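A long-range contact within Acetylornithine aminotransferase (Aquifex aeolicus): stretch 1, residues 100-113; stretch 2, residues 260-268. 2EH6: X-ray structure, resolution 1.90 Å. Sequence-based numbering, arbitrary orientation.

Stretch 1 100-113: EAAIKLARKYWRDK
Stretch 2 (260-268) QSFTPGSHG

Stretch 1 continues a helix that begins earlier in the chain and runs through at least Arg-111, with phi/psi near -63/-42 and successive i to i+4 backbone hydrogen bonds, such as Leu-105 N to Ala-101 O at 2.9 Å. Stretch 2 has no regular helix or strand; it lies along this helix in the opposite sense. Ala-101 CA is 7.8 Å from His-267 CA, Leu-105 CA is 6.4 Å from Phe-262 CA, and Tyr-109 CA is 5.3 Å from Ser-261 CA. The approach therefore tightens toward the C-terminal part of stretch 1, and the two stretches together bury 513 Å².

Ala-101 meets two rings. Its CB lies 3.8 Å from His-267 NE2 and 4.4 Å from Phe-262 CZ, while its carbonyl O, already accepting from Leu-105 N, is 3.6 Å from Phe-262 CZ. One turn on, Lys-104 points its CA-to-CB bond toward stretch 2. Its m, t, p, t chain brings NZ to the edge of the His-267 ring, near the ring plane, where Lys-104 NZ donates to His-267 ND1 at 3.0 Å. His-267 presents that edge with chi1 -167° (t) and chi2 62°, from an extended backbone (-162/166). A water accepts from Lys-104 NZ at 2.9 Å and donates to Ser-266 O at 2.9 Å, bridging a pair whose direct NZ to O separation is 4.0 Å.

Leu-105 (t, p) supplies the apolar centre: its CB lies over one face of the Phe-262 ring, and its CD1 is 3.6 Å from Phe-262 CD1 and 3.9 Å from Ser-261 CB. Phe-262 has chi1 between wells at -108° and chi2 17°; its CA-to-CB bond points sideways, but the ring end comes nearer the helix.

The CA-to-CB bond of Lys-108 also points toward stretch 2. With chi angles t, t, t, m, its NZ donates to Ser-261 O at 2.7 Å and weakly to Thr-263 OG1 at 3.4 Å; Thr-263 is p. Within stretch 1, Lys-108 NZ forms a salt bridge to Asp-112 OD2 at 3.1 Å. Lys-108 CE lies 4.2 Å from Ser-266 CB, at the end of a type II turn from Thr-263. Ser-266 N and Ser-266 OG (chi1 p) both donate to Thr-263 O, at 3.0 and 2.5 Å, and Gly-265 adopts 87/-9, where a CB would jam against the preceding carbonyl O.

At Tyr-109 (t, chi2 67°), CA is 3.1 Å from Ser-261 OG, which sits at the ring edge. Ser-261 (m) then donates from OG to Asp-112 OD2 at 2.6 Å. Asp-112, with chi1 m and chi2 -34°, thus receives both Ser-261 and Lys-108, tying the salt bridge to the loop.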

# COMPACT_ATOMS: atom_id res chain seq x y z
N GLU A 100 6.67 -2.17 7.26
CA GLU A 100 7.69 -2.81 6.43
C GLU A 100 8.89 -1.87 6.27
O GLU A 100 10.04 -2.30 6.37
CB GLU A 100 7.12 -3.15 5.05
CG GLU A 100 6.05 -4.23 5.03
CD GLU A 100 6.61 -5.64 4.85
OE1 GLU A 100 7.84 -5.78 4.64
OE2 GLU A 100 5.83 -6.61 4.90
N ALA A 101 8.62 -0.59 6.02
CA ALA A 101 9.68 0.40 5.85
C ALA A 101 10.49 0.54 7.13
O ALA A 101 11.71 0.72 7.09
CB ALA A 101 9.09 1.76 5.45
N ALA A 102 9.81 0.47 8.28
CA ALA A 102 10.47 0.59 9.57
C ALA A 102 11.43 -0.58 9.82
O ALA A 102 12.56 -0.37 10.27
CB ALA A 102 9.44 0.66 10.69
N ILE A 103 10.96 -1.79 9.55
CA ILE A 103 11.76 -3.00 9.73
C ILE A 103 13.01 -2.94 8.85
O ILE A 103 14.11 -3.28 9.28
CB ILE A 103 10.95 -4.26 9.37
CG1 ILE A 103 9.83 -4.46 10.40
CG2 ILE A 103 11.86 -5.49 9.29
CD1 ILE A 103 8.84 -5.54 10.02
N LYS A 104 12.82 -2.50 7.61
CA LYS A 104 13.94 -2.39 6.68
C LYS A 104 14.94 -1.34 7.14
O LYS A 104 16.15 -1.59 7.13
CB LYS A 104 13.43 -2.03 5.28
CG LYS A 104 12.58 -3.12 4.65
CD LYS A 104 12.16 -2.79 3.22
CE LYS A 104 13.35 -2.75 2.28
NZ LYS A 104 12.94 -2.44 0.87
N LEU A 105 14.44 -0.18 7.56
CA LEU A 105 15.31 0.91 8.02
C LEU A 105 16.14 0.49 9.24
O LEU A 105 17.32 0.82 9.34
CB LEU A 105 14.48 2.15 8.37
CG LEU A 105 15.25 3.36 8.91
CD1 LEU A 105 16.21 3.90 7.87
CD2 LEU A 105 14.26 4.45 9.31
N ALA A 106 15.51 -0.22 10.16
CA ALA A 106 16.17 -0.67 11.38
C ALA A 106 17.30 -1.65 11.06
O ALA A 106 18.38 -1.56 11.64
CB ALA A 106 15.17 -1.32 12.31
N ARG A 107 17.05 -2.59 10.15
CA ARG A 107 18.07 -3.56 9.78
C ARG A 107 19.23 -2.89 9.06
O ARG A 107 20.39 -3.14 9.39
CB ARG A 107 17.49 -4.67 8.90
CG ARG A 107 16.81 -5.77 9.70
CD ARG A 107 16.44 -6.97 8.85
NE ARG A 107 15.93 -8.05 9.69
CZ ARG A 107 15.42 -9.18 9.23
NH1 ARG A 107 15.33 -9.40 7.92
NH2 ARG A 107 14.98 -10.10 10.08
N LYS A 108 18.93 -2.04 8.08
CA LYS A 108 19.99 -1.36 7.35
C LYS A 108 20.78 -0.42 8.26
O LYS A 108 21.99 -0.26 8.09
CB LYS A 108 19.43 -0.59 6.16
CG LYS A 108 20.52 0.01 5.30
CD LYS A 108 20.02 0.42 3.93
CE LYS A 108 21.17 0.96 3.09
NZ LYS A 108 21.80 2.15 3.74
N TYR A 109 20.09 0.17 9.23
CA TYR A 109 20.73 1.08 10.17
C TYR A 109 21.95 0.42 10.81
O TYR A 109 23.05 0.98 10.79
CB TYR A 109 19.74 1.48 11.27
CG TYR A 109 20.36 2.28 12.39
CD1 TYR A 109 20.83 3.57 12.17
CD2 TYR A 109 20.46 1.75 13.67
CE1 TYR A 109 21.39 4.32 13.20
CE2 TYR A 109 21.02 2.49 14.72
CZ TYR A 109 21.48 3.77 14.47
OH TYR A 109 22.03 4.51 15.50
N TRP A 110 21.75 -0.76 11.38
CA TRP A 110 22.82 -1.49 12.05
C TRP A 110 23.88 -2.00 11.07
O TRP A 110 25.04 -2.12 11.43
CB TRP A 110 22.24 -2.66 12.86
CG TRP A 110 21.44 -2.20 14.04
CD1 TRP A 110 20.11 -2.42 14.26
CD2 TRP A 110 21.90 -1.42 15.15
NE1 TRP A 110 19.71 -1.83 15.43
CE2 TRP A 110 20.80 -1.21 16.00
CE3 TRP A 110 23.15 -0.88 15.51
CZ2 TRP A 110 20.90 -0.49 17.20
CZ3 TRP A 110 23.25 -0.16 16.70
CH2 TRP A 110 22.13 0.03 17.52
N ARG A 111 23.47 -2.29 9.84
CA ARG A 111 24.41 -2.74 8.82
C ARG A 111 25.34 -1.60 8.45
O ARG A 111 26.55 -1.80 8.26
CB ARG A 111 23.67 -3.23 7.57
CG ARG A 111 23.04 -4.60 7.71
CD ARG A 111 24.09 -5.70 7.59
NE ARG A 111 24.52 -5.91 6.21
CZ ARG A 111 23.82 -6.59 5.30
NH1 ARG A 111 22.66 -7.14 5.62
NH2 ARG A 111 24.30 -6.73 4.07
N ASP A 112 24.80 -0.39 8.35
CA ASP A 112 25.63 0.77 8.03
C ASP A 112 26.68 1.03 9.12
O ASP A 112 27.73 1.61 8.90
CB ASP A 112 24.73 2.00 7.90
CG ASP A 112 23.83 1.87 6.67
OD1 ASP A 112 24.29 1.29 5.68
OD2 ASP A 112 22.71 2.37 6.70
N LYS A 113 26.32 0.60 10.35
CA LYS A 113 27.20 0.85 11.50
C LYS A 113 28.20 -0.28 11.72
O LYS A 113 28.96 -0.30 12.68
CB LYS A 113 26.32 1.01 12.74
CG LYS A 113 25.55 2.33 12.74
CD LYS A 113 25.23 2.80 14.16
CE LYS A 113 24.64 4.21 14.19
NZ LYS A 113 25.48 5.11 13.40
N GLN A 260 19.12 8.43 8.33
CA GLN A 260 20.26 8.51 7.44
C GLN A 260 20.44 7.25 6.60
O GLN A 260 20.85 7.33 5.44
CB GLN A 260 21.55 8.76 8.24
CG GLN A 260 21.58 10.06 9.03
CD GLN A 260 21.41 11.29 8.15
OE1 GLN A 260 22.21 11.52 7.25
NE2 GLN A 260 20.37 12.08 8.42
N SER A 261 20.14 6.10 7.18
CA SER A 261 20.30 4.82 6.50
C SER A 261 19.45 4.60 5.26
O SER A 261 19.74 3.71 4.46
CB SER A 261 20.07 3.67 7.48
OG SER A 261 21.13 3.61 8.42
N PHE A 262 18.38 5.37 5.10
CA PHE A 262 17.58 5.21 3.90
C PHE A 262 18.25 6.06 2.84
O PHE A 262 17.89 7.22 2.62
CB PHE A 262 16.13 5.64 4.14
CG PHE A 262 15.15 4.49 4.19
CD1 PHE A 262 15.59 3.19 4.37
CD2 PHE A 262 13.78 4.73 4.09
CE1 PHE A 262 14.68 2.13 4.45
CE2 PHE A 262 12.86 3.68 4.17
CZ PHE A 262 13.31 2.37 4.35
N THR A 263 19.25 5.47 2.19
CA THR A 263 20.03 6.13 1.16
C THR A 263 19.38 5.94 -0.21
O THR A 263 18.49 5.12 -0.38
CB THR A 263 21.46 5.56 1.13
OG1 THR A 263 21.41 4.13 0.99
CG2 THR A 263 22.20 5.91 2.42
N PRO A 264 19.83 6.72 -1.21
CA PRO A 264 19.29 6.64 -2.57
C PRO A 264 19.20 5.23 -3.15
O PRO A 264 20.21 4.52 -3.23
CB PRO A 264 20.23 7.54 -3.36
CG PRO A 264 20.56 8.61 -2.36
CD PRO A 264 20.83 7.80 -1.11
N GLY A 265 17.99 4.84 -3.54
CA GLY A 265 17.78 3.53 -4.12
C GLY A 265 17.52 2.41 -3.13
O GLY A 265 17.16 1.30 -3.53
N SER A 266 17.69 2.68 -1.85
CA SER A 266 17.49 1.67 -0.82
C SER A 266 16.02 1.30 -0.58
O SER A 266 15.72 0.20 -0.12
CB SER A 266 18.10 2.14 0.50
OG SER A 266 17.45 3.29 1.00
N HIS A 267 15.11 2.22 -0.89
CA HIS A 267 13.69 1.95 -0.69
C HIS A 267 12.88 2.95 -1.51
O HIS A 267 13.42 3.95 -1.99
CB HIS A 267 13.34 2.07 0.80
CG HIS A 267 11.99 1.53 1.15
ND1 HIS A 267 11.64 0.21 0.97
CD2 HIS A 267 10.90 2.14 1.69
CE1 HIS A 267 10.40 0.03 1.38
NE2 HIS A 267 9.93 1.18 1.81
N GLY A 268 11.59 2.68 -1.67
CA GLY A 268 10.75 3.57 -2.44
C GLY A 268 9.34 3.03 -2.57
O GLY A 268 9.05 1.91 -2.13
O HOH W 1 14.94 -2.37 -1.16